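Local coordinates for protein type-iv like pilin ttha1219 (Thermus thermophilus, PDB 5G24) that is a type IV-like pilin whose precise role is not established, and which probably acts as a subunit of a membrane-associated pilus-like filament, at residues A[55-60]-A[227-232]; A[63-68]-A[231-236]; A[179-184]-A[222-227]. All coordinates share one frame; numbering follows the deposited sequence.

Contact 1. Residues A[55-60]-A[227-232]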
loop_
_atom_site.group_PDB
_atom_site.type_symbol
_atom_site.label_atom_id
_atom_site.label_comp_id
_atom_site.label_asym_id
_atom_site.label_seq_id
_atom_site.Cartn_x
_atom_site.Cartn_y
_atom_site.Cartn_z
ATOM N N VAL A 55 -0.288 2.999 1.251
ATOM C CA VAL A 55 1.080 3.169 0.824
ATOM C C VAL A 55 1.665 4.507 1.299
ATOM O O VAL A 55 2.693 4.544 1.974
ATOM C CB VAL A 55 1.225 3.016 -0.694
ATOM C CG1 VAL A 55 2.651 3.349 -1.156
ATOM C CG2 VAL A 55 0.928 1.589 -1.110
ATOM N N LEU A 56 0.947 5.582 1.030
ATOM C CA LEU A 56 1.357 6.900 1.490
ATOM C C LEU A 56 1.416 7.032 3.003
ATOM O O LEU A 56 2.416 7.524 3.555
ATOM C CB LEU A 56 0.481 8.010 0.891
ATOM C CG LEU A 56 1.009 8.535 -0.406
ATOM C CD1 LEU A 56 1.101 7.401 -1.452
ATOM C CD2 LEU A 56 0.131 9.652 -0.941
ATOM N N ALA A 57 0.409 6.552 3.691
ATOM C CA ALA A 57 0.367 6.658 5.179
ATOM C C ALA A 57 1.542 5.983 5.840
ATOM O O ALA A 57 2.161 6.539 6.737
ATOM C CB ALA A 57 -0.918 6.126 5.767
ATOM N N ARG A 58 1.826 4.769 5.434
ATOM C CA ARG A 58 2.947 4.046 6.040
ATOM C C ARG A 58 4.278 4.726 5.769
ATOM O O ARG A 58 5.139 4.730 6.592
ATOM C CB ARG A 58 2.943 2.590 5.578
ATOM C CG ARG A 58 1.778 1.779 6.147
ATOM C CD ARG A 58 1.951 0.298 5.812
ATOM N NE ARG A 58 0.706 -0.501 5.961
ATOM C CZ ARG A 58 0.511 -1.686 5.354
ATOM N NH1 ARG A 58 1.470 -2.225 4.523
ATOM N NH2 ARG A 58 -0.647 -2.339 5.586
ATOM N N GLU A 59 4.440 5.290 4.598
ATOM C CA GLU A 59 5.641 6.062 4.239
ATOM C C GLU A 59 5.726 7.367 5.088
ATOM O O GLU A 59 6.743 7.683 5.728
ATOM C CB GLU A 59 5.628 6.293 2.735
ATOM C CG GLU A 59 6.838 6.951 2.120
ATOM C CD GLU A 59 8.007 6.059 1.875
ATOM O OE1 GLU A 59 7.947 4.818 2.069
ATOM O OE2 GLU A 59 9.037 6.617 1.471
ATOM N N LEU A 60 4.630 8.105 5.166
ATOM C CA LEU A 60 4.666 9.408 5.871
ATOM C C LEU A 60 4.699 9.298 7.391
ATOM O O LEU A 60 5.223 10.194 8.062
ATOM C CB LEU A 60 3.530 10.273 5.385
ATOM C CG LEU A 60 3.695 10.606 3.923
ATOM C CD1 LEU A 60 2.396 11.123 3.348
ATOM C CD2 LEU A 60 4.824 11.563 3.664
ATOM N N TRP A 227 -7.888 11.172 4.120
ATOM C CA TRP A 227 -7.426 10.344 5.263
ATOM C C TRP A 227 -6.319 11.041 6.036
ATOM O O TRP A 227 -5.689 11.993 5.572
ATOM C CB TRP A 227 -7.022 8.951 4.767
ATOM C CG TRP A 227 -5.648 8.904 4.004
ATOM C CD1 TRP A 227 -4.471 8.325 4.454
ATOM C CD2 TRP A 227 -5.366 9.376 2.668
ATOM N NE1 TRP A 227 -3.477 8.490 3.510
ATOM C CE2 TRP A 227 -4.001 9.066 2.392
ATOM C CE3 TRP A 227 -6.142 9.969 1.663
ATOM C CZ2 TRP A 227 -3.387 9.430 1.212
ATOM C CZ3 TRP A 227 -5.545 10.302 0.468
ATOM C CH2 TRP A 227 -4.153 10.018 0.232
ATOM N N ILE A 228 -6.158 10.578 7.268
ATOM C CA ILE A 228 -5.267 11.258 8.234
ATOM C C ILE A 228 -4.138 10.331 8.600
ATOM O O ILE A 228 -4.377 9.245 8.834
ATOM C CB ILE A 228 -5.993 11.654 9.535
ATOM C CG1 ILE A 228 -7.287 12.480 9.268
ATOM C CG2 ILE A 228 -5.088 12.395 10.512
ATOM C CD1 ILE A 228 -7.145 13.739 8.474
ATOM N N VAL A 229 -2.909 10.826 8.647
ATOM C CA VAL A 229 -1.762 10.083 9.079
ATOM C C VAL A 229 -1.156 10.801 10.242
ATOM O O VAL A 229 -0.721 11.958 10.150
ATOM C CB VAL A 229 -0.775 9.801 7.942
ATOM C CG1 VAL A 229 -0.411 11.001 7.169
ATOM C CG2 VAL A 229 0.531 9.158 8.473
ATOM N N GLN A 230 -1.075 10.083 11.352
ATOM C CA GLN A 230 -0.365 10.544 12.522
ATOM C C GLN A 230 1.116 10.660 12.184
ATOM O O GLN A 230 1.651 9.821 11.459
ATOM C CB GLN A 230 -0.594 9.605 13.744
ATOM C CG GLN A 230 -1.986 9.677 14.356
ATOM C CD GLN A 230 -2.344 11.043 14.993
ATOM O OE1 GLN A 230 -1.475 11.887 15.237
ATOM N NE2 GLN A 230 -3.638 11.240 15.302
ATOM N N THR A 231 1.745 11.723 12.698
ATOM C CA THR A 231 3.166 11.980 12.497
ATOM C C THR A 231 3.963 12.063 13.879
ATOM O O THR A 231 4.603 13.040 14.140
ATOM C CB THR A 231 3.394 13.221 11.636
ATOM O OG1 THR A 231 2.827 14.391 12.254
ATOM C CG2 THR A 231 2.785 13.050 10.310
ATOM N N PRO A 232 3.910 11.022 14.721
ATOM C CA PRO A 232 4.614 11.078 16.062
ATOM C C PRO A 232 6.064 11.521 16.032
ATOM O O PRO A 232 6.479 12.211 16.927
ATOM C CB PRO A 232 4.539 9.633 16.608
ATOM C CG PRO A 232 4.264 8.783 15.426
ATOM C CD PRO A 232 3.507 9.649 14.394
#

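Contact 2. Residues A[63-68]-A[231-236]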
loop_
_atom_site.group_PDB
_atom_site.type_symbol
_atom_site.label_atom_id
_atom_site.label_comp_id
_atom_site.label_asym_id
_atom_site.label_seq_id
_atom_site.Cartn_x
_atom_site.Cartn_y
_atom_site.Cartn_z
ATOM N N VAL A 63 8.286 9.649 8.603
ATOM C CA VAL A 63 8.997 10.843 8.353
ATOM C C VAL A 63 9.466 11.428 9.669
ATOM O O VAL A 63 8.755 11.423 10.668
ATOM C CB VAL A 63 8.088 11.829 7.497
ATOM C CG1 VAL A 63 8.576 13.258 7.581
ATOM C CG2 VAL A 63 8.057 11.380 6.030
ATOM N N GLY A 64 10.688 11.922 9.660
ATOM C CA GLY A 64 11.360 12.412 10.881
ATOM C C GLY A 64 11.973 11.359 11.795
ATOM O O GLY A 64 12.551 11.708 12.803
ATOM N N TYR A 65 11.832 10.077 11.469
ATOM C CA TYR A 65 12.336 9.033 12.339
ATOM C C TYR A 65 13.846 9.194 12.576
ATOM O O TYR A 65 14.679 9.055 11.672
ATOM C CB TYR A 65 12.068 7.620 11.786
ATOM C CG TYR A 65 12.429 6.506 12.755
ATOM C CD1 TYR A 65 11.608 6.190 13.857
ATOM C CD2 TYR A 65 13.593 5.752 12.579
ATOM C CE1 TYR A 65 11.925 5.137 14.729
ATOM C CE2 TYR A 65 13.916 4.698 13.451
ATOM C CZ TYR A 65 13.085 4.394 14.516
ATOM O OH TYR A 65 13.418 3.443 15.412
ATOM N N ARG A 66 14.157 9.494 13.830
ATOM C CA ARG A 66 15.526 9.443 14.347
ATOM C C ARG A 66 16.431 10.463 13.608
ATOM O O ARG A 66 17.663 10.290 13.519
ATOM C CB ARG A 66 16.087 7.971 14.267
ATOM C CG ARG A 66 16.535 7.486 15.591
ATOM C CD ARG A 66 16.910 6.003 15.705
ATOM N NE ARG A 66 18.140 5.837 16.581
ATOM C CZ ARG A 66 18.482 4.741 17.284
ATOM N NH1 ARG A 66 17.734 3.623 17.228
ATOM N NH2 ARG A 66 19.596 4.743 18.053
ATOM N N LEU A 67 15.802 11.507 13.086
ATOM C CA LEU A 67 16.457 12.471 12.234
ATOM C C LEU A 67 16.652 13.760 12.997
ATOM O O LEU A 67 15.793 14.149 13.799
ATOM C CB LEU A 67 15.564 12.759 11.037
ATOM C CG LEU A 67 16.203 13.523 9.863
ATOM C CD1 LEU A 67 16.741 12.542 8.834
ATOM C CD2 LEU A 67 15.175 14.433 9.193
ATOM N N THR A 68 17.766 14.413 12.710
ATOM C CA THR A 68 17.995 15.804 13.029
ATOM C C THR A 68 18.091 16.573 11.697
ATOM O O THR A 68 18.728 16.107 10.771
ATOM C CB THR A 68 19.286 16.003 13.854
ATOM O OG1 THR A 68 19.235 15.143 14.986
ATOM C CG2 THR A 68 19.467 17.468 14.338
ATOM N N THR A 231 1.745 11.723 12.698
ATOM C CA THR A 231 3.166 11.980 12.497
ATOM C C THR A 231 3.963 12.063 13.879
ATOM O O THR A 231 4.603 13.040 14.140
ATOM C CB THR A 231 3.394 13.221 11.636
ATOM O OG1 THR A 231 2.827 14.391 12.254
ATOM C CG2 THR A 231 2.785 13.050 10.310
ATOM N N PRO A 232 3.910 11.022 14.721
ATOM C CA PRO A 232 4.614 11.078 16.062
ATOM C C PRO A 232 6.064 11.521 16.032
ATOM O O PRO A 232 6.479 12.211 16.927
ATOM C CB PRO A 232 4.539 9.633 16.608
ATOM C CG PRO A 232 4.264 8.783 15.426
ATOM C CD PRO A 232 3.507 9.649 14.394
ATOM N N ASN A 233 6.795 11.210 14.975
ATOM C CA ASN A 233 8.218 11.657 14.869
ATOM C C ASN A 233 8.376 13.145 14.688
ATOM O O ASN A 233 9.405 13.664 15.047
ATOM C CB ASN A 233 8.961 10.963 13.706
ATOM C CG ASN A 233 9.011 9.444 13.845
ATOM O OD1 ASN A 233 9.450 8.938 14.859
ATOM N ND2 ASN A 233 8.582 8.729 12.821
ATOM N N LEU A 234 7.371 13.826 14.098
ATOM C CA LEU A 234 7.363 15.289 14.001
ATOM C C LEU A 234 6.800 16.028 15.230
ATOM O O LEU A 234 6.863 17.242 15.303
ATOM C CB LEU A 234 6.609 15.723 12.782
ATOM C CG LEU A 234 7.023 15.079 11.473
ATOM C CD1 LEU A 234 6.154 15.571 10.341
ATOM C CD2 LEU A 234 8.483 15.272 11.154
ATOM N N ALA A 235 6.227 15.339 16.194
ATOM C CA ALA A 235 5.658 16.000 17.407
ATOM C C ALA A 235 6.483 15.651 18.649
ATOM O O ALA A 235 5.944 15.379 19.715
ATOM C CB ALA A 235 4.195 15.601 17.576
ATOM N N ARG A 236 7.809 15.730 18.494
ATOM C CA ARG A 236 8.802 15.310 19.483
ATOM C C ARG A 236 8.715 13.820 19.655
ATOM O O ARG A 236 7.885 13.362 20.433
ATOM C CB ARG A 236 8.614 16.034 20.837
ATOM C CG ARG A 236 9.682 15.698 21.913
ATOM C CD ARG A 236 9.307 16.189 23.304
ATOM N NE ARG A 236 9.272 17.660 23.352
ATOM C CZ ARG A 236 8.212 18.442 23.085
ATOM N NH1 ARG A 236 7.034 17.918 22.735
ATOM N NH2 ARG A 236 8.326 19.781 23.174
HETATM O O HOH W 1 6.090 10.705 12.169
#

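Contact 3. Residues A[179-184]-A[222-227]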
loop_
_atom_site.group_PDB
_atom_site.type_symbol
_atom_site.label_atom_id
_atom_site.label_comp_id
_atom_site.label_asym_id
_atom_site.label_seq_id
_atom_site.Cartn_x
_atom_site.Cartn_y
_atom_site.Cartn_z
ATOM N N TYR A 179 -5.745 14.371 0.765
ATOM C CA TYR A 179 -6.910 14.239 -0.108
ATOM C C TYR A 179 -6.485 13.882 -1.521
ATOM O O TYR A 179 -5.526 14.480 -2.076
ATOM C CB TYR A 179 -7.694 15.516 -0.122
ATOM C CG TYR A 179 -8.799 15.593 -1.141
ATOM C CD1 TYR A 179 -9.984 15.041 -0.897
ATOM C CD2 TYR A 179 -8.585 16.140 -2.367
ATOM C CE1 TYR A 179 -11.014 15.054 -1.795
ATOM C CE2 TYR A 179 -9.613 16.187 -3.347
ATOM C CZ TYR A 179 -10.844 15.654 -3.023
ATOM O OH TYR A 179 -11.840 15.667 -3.942
ATOM N N LEU A 180 -7.182 12.917 -2.075
ATOM C CA LEU A 180 -7.057 12.488 -3.472
ATOM C C LEU A 180 -8.415 12.487 -4.222
ATOM O O LEU A 180 -9.449 12.052 -3.643
ATOM C CB LEU A 180 -6.490 11.057 -3.588
ATOM C CG LEU A 180 -5.008 10.961 -3.424
ATOM C CD1 LEU A 180 -4.592 9.488 -3.424
ATOM C CD2 LEU A 180 -4.300 11.760 -4.525
ATOM N N LEU A 181 -8.383 12.912 -5.477
ATOM C CA LEU A 181 -9.555 12.836 -6.395
ATOM C C LEU A 181 -9.088 12.148 -7.628
ATOM O O LEU A 181 -8.062 12.482 -8.180
ATOM C CB LEU A 181 -10.051 14.226 -6.740
ATOM C CG LEU A 181 -11.178 14.312 -7.765
ATOM C CD1 LEU A 181 -12.521 13.774 -7.265
ATOM C CD2 LEU A 181 -11.280 15.745 -8.259
ATOM N N ALA A 182 -9.873 11.218 -8.109
ATOM C CA ALA A 182 -9.533 10.512 -9.371
ATOM C C ALA A 182 -10.750 10.120 -10.164
ATOM O O ALA A 182 -11.859 10.066 -9.670
ATOM C CB ALA A 182 -8.737 9.241 -9.049
ATOM N N SER A 183 -10.512 9.814 -11.412
ATOM C CA SER A 183 -11.580 9.529 -12.335
ATOM C C SER A 183 -11.249 8.347 -13.227
ATOM O O SER A 183 -10.106 8.163 -13.600
ATOM C CB SER A 183 -11.956 10.790 -13.194
ATOM O OG SER A 183 -10.938 11.128 -14.146
ATOM N N VAL A 184 -12.309 7.644 -13.638
ATOM C CA VAL A 184 -12.230 6.656 -14.681
ATOM C C VAL A 184 -13.323 6.789 -15.707
ATOM O O VAL A 184 -14.376 7.290 -15.413
ATOM C CB VAL A 184 -12.276 5.172 -14.088
ATOM C CG1 VAL A 184 -11.083 4.971 -13.187
ATOM C CG2 VAL A 184 -13.520 4.905 -13.289
ATOM N N ARG A 222 -15.984 9.618 -10.882
ATOM C CA ARG A 222 -15.074 10.117 -9.895
ATOM C C ARG A 222 -15.252 9.565 -8.510
ATOM O O ARG A 222 -16.361 9.260 -8.056
ATOM C CB ARG A 222 -15.165 11.665 -9.793
ATOM C CG ARG A 222 -14.462 12.377 -10.968
ATOM C CD ARG A 222 -14.612 13.869 -11.096
ATOM N NE ARG A 222 -13.805 14.269 -12.276
ATOM C CZ ARG A 222 -14.160 14.170 -13.533
ATOM N NH1 ARG A 222 -15.376 13.805 -13.904
ATOM N NH2 ARG A 222 -13.263 14.401 -14.470
ATOM N N ALA A 223 -14.135 9.440 -7.791
ATOM C CA ALA A 223 -14.191 9.112 -6.455
ATOM C C ALA A 223 -13.058 9.855 -5.712
ATOM O O ALA A 223 -12.120 10.278 -6.295
ATOM C CB ALA A 223 -14.117 7.585 -6.269
ATOM N N GLU A 224 -13.169 9.950 -4.399
ATOM C CA GLU A 224 -12.213 10.695 -3.634
ATOM C C GLU A 224 -11.966 10.046 -2.245
ATOM O O GLU A 224 -12.778 9.313 -1.733
ATOM C CB GLU A 224 -12.690 12.164 -3.472
ATOM C CG GLU A 224 -13.937 12.269 -2.588
ATOM C CD GLU A 224 -14.646 13.634 -2.602
ATOM O OE1 GLU A 224 -14.138 14.625 -3.227
ATOM O OE2 GLU A 224 -15.712 13.679 -1.951
ATOM N N LYS A 225 -10.910 10.460 -1.609
ATOM C CA LYS A 225 -10.616 10.031 -0.248
ATOM C C LYS A 225 -9.859 11.132 0.503
ATOM O O LYS A 225 -8.862 11.690 -0.012
ATOM C CB LYS A 225 -9.746 8.802 -0.353
ATOM C CG LYS A 225 -9.677 8.023 0.988
ATOM C CD LYS A 225 -8.848 6.779 0.797
ATOM C CE LYS A 225 -8.622 6.060 2.127
ATOM N NZ LYS A 225 -9.914 5.579 2.620
ATOM N N LEU A 226 -10.344 11.437 1.678
ATOM C CA LEU A 226 -9.609 12.171 2.660
ATOM C C LEU A 226 -9.127 11.129 3.731
ATOM O O LEU A 226 -9.916 10.422 4.303
ATOM C CB LEU A 226 -10.558 13.176 3.336
ATOM C CG LEU A 226 -10.037 14.078 4.437
ATOM C CD1 LEU A 226 -9.021 15.072 3.918
ATOM C CD2 LEU A 226 -11.213 14.846 5.024
ATOM N N TRP A 227 -7.888 11.172 4.120
ATOM C CA TRP A 227 -7.426 10.344 5.263
ATOM C C TRP A 227 -6.319 11.041 6.036
ATOM O O TRP A 227 -5.689 11.993 5.572
ATOM C CB TRP A 227 -7.022 8.951 4.767
ATOM C CG TRP A 227 -5.648 8.904 4.004
ATOM C CD1 TRP A 227 -4.471 8.325 4.454
ATOM C CD2 TRP A 227 -5.366 9.376 2.668
ATOM N NE1 TRP A 227 -3.477 8.490 3.510
ATOM C CE2 TRP A 227 -4.001 9.066 2.392
ATOM C CE3 TRP A 227 -6.142 9.969 1.663
ATOM C CZ2 TRP A 227 -3.387 9.430 1.212
ATOM C CZ3 TRP A 227 -5.545 10.302 0.468
ATOM C CH2 TRP A 227 -4.153 10.018 0.232
#

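Contact 1. Residues A[55-60]-A[227-232]
Leu56 and Ala57 meet the indole of Trp227 at its rim, both lying near the ring plane and not over a face. The Leu56 side chain crosses the indole at about a right angle, and its CD2 comes within 4.1 Å of Trp227 CZ2 on the six-membered ring. Further round the rim, on the five-membered ring, Ala57 CB lies 4.2 Å from Trp227 NE1. The indole reaches the helix because Trp227 CG sits between its own backbone N and carbonyl carbon (chi1 75°). Two residues along, Val229 also points at the helix, and its two methyls divide the work. CG2 lies 3.5 Å from the carbonyl O of Ala57, while CG1 faces Leu60, 4.4 Å from its CB. Thr231 adds only its methyl, CG2, near the Leu60 carbonyl; its OG1 is hydrogen-bonded to Val173 O on the neighbouring strand. Helix 35-61 and strand 221-230 run nearly parallel here, with short axes 22° apart and 8.2 Å at closest approach. This is the pilin arrangement of an N-terminal helix laid on an antiparallel sheet. Between helix and strand the joining chemistry is apolar, resting on the fit of methyls against the indole rim and helix backbone, whereas the charged Arg58 and Glu59 find partners elsewhere: Glu59 forms a salt bridge with Arg58 of the second subunit, and Arg58 NH1 is hydrogen-bonded to Val55 O of that subunit.

Contact 2. Residues A[63-68]-A[231-236]
Asn233, Leu234 and the carbonyl of Val63 form the centre of this contact, which the second segment enters through Thr231 and Pro232. Thr231 O accepts a bond from Leu234 N at 2.9 Å, curling the chain into a turn that offers Asn233 to the loop 63-68. The backbone N of Asn233 donates to a water at 2.9 Å, and this water in turn donates to Val63 O. Asn233 CB packs close to the same carbonyl, at 3.1 Å from Val63 O, and its CG is set beside the backbone N (chi1 -60°), which carries the amide over the start of the type II beta turn Gly64-Leu67. From there ND2 makes a weak, bent bond to Val63 O, 3.5 Å long with 136° at the hydrogen; its stronger partner is Gly92 O of the second subunit. OD1 comes to the edge of the Tyr65 ring, 3.6 Å from CD1, with the amide and ring planes 76° apart. Cutting this side chain back to an alanine is likely to leave Gly92 O of the second subunit without this donor and to open a gap beside the Tyr65 ring edge. In the fold, this contact joins the loop between helix 35-61 and strand 69-75 to the C-terminal tail beyond strand 221-230, so that the chain's end is tied back to the large antiparallel sheet of the pilin head; Gly64 and Tyr65 also bond through their backbones to strand 82-88. Leu234 follows, extending CD2 to 4.1 Å from Val63 CG1. Gly64, whose phi is positive, has its CA close to Leu234 CD2 and leaves little room there for a beta carbon. Beyond the loop, Leu234 continues onto Ala71 and Leu72 of strand 69-75.

Contact 3. Residues A[179-184]-A[222-227]
Tyr179 sends its hydroxyl across to the neighbouring strand, where OH donates to Glu224 OE1 at 2.6 Å. The bond meets the anti side of the carboxylate, 19° out of its plane, and ring and carboxylate planes stand 68° apart. With CG anti to the backbone N (chi1 171°), the Tyr179 ring leans toward the neighbouring strand and brings its hydroxyl edge to Glu224, while its CB touches CD1 of Leu226, its partner in a non-hydrogen-bonded pair. Leu180 pairs with Lys225 through two backbone bonds, Leu180 N to Lys225 O at 2.9 Å and Lys225 N to Leu180 O. On the sheet face turned to helix 35-61, Leu180 CD1 lies 3.7 Å from CH2 of the Trp227 indole, and Leu180 also packs on Thr52 of that helix. Leu181, back on the Tyr179 face, lays CD1 between Glu224 CB and Arg222 CB. Ala182 and Ala223 form the next hydrogen-bonded pair, with both N-to-O distances 3.0 Å. Ser183 places its CB over one face of the Arg222 guanidinium, offset toward its rim. The pairs follow the alternation of an antiparallel sheet in which strand 221-230 is the outermost within this chain. Leu180, Ala182 and Ala223 give the helix-facing side a largely apolar surface, the Lys225 chain leading away from the neighbouring strand. The other face carries charged groups, Arg222 buried and Glu224 less so: Arg222 bridges to Asp218 and Glu143, and Glu224 takes Thr198 and Gly196 besides Tyr179, so its carboxylate is probably well stabilised as an anion.

How the contacts relate
Strand 221-230 and its C-terminal extension run through all three contacts. Contact 3 sets the strand beside 173-184; Trp227, shared with contact 1, then carries the same strand onto helix 35-61, the two centres lying about 17 Å apart. Thr231 and Pro232 lead on from contact 1 to contact 2, whose centre is about 12 Å away, where the tail meets the loop following that helix. Contacts 2 and 3, about 28 Å apart between centres, lie on opposite sides of the chain's centre. Contacts 1 and 2 also have polar bonds to the second subunit, whereas at contact 3 Val184 packs on Arg44 of the second subunit.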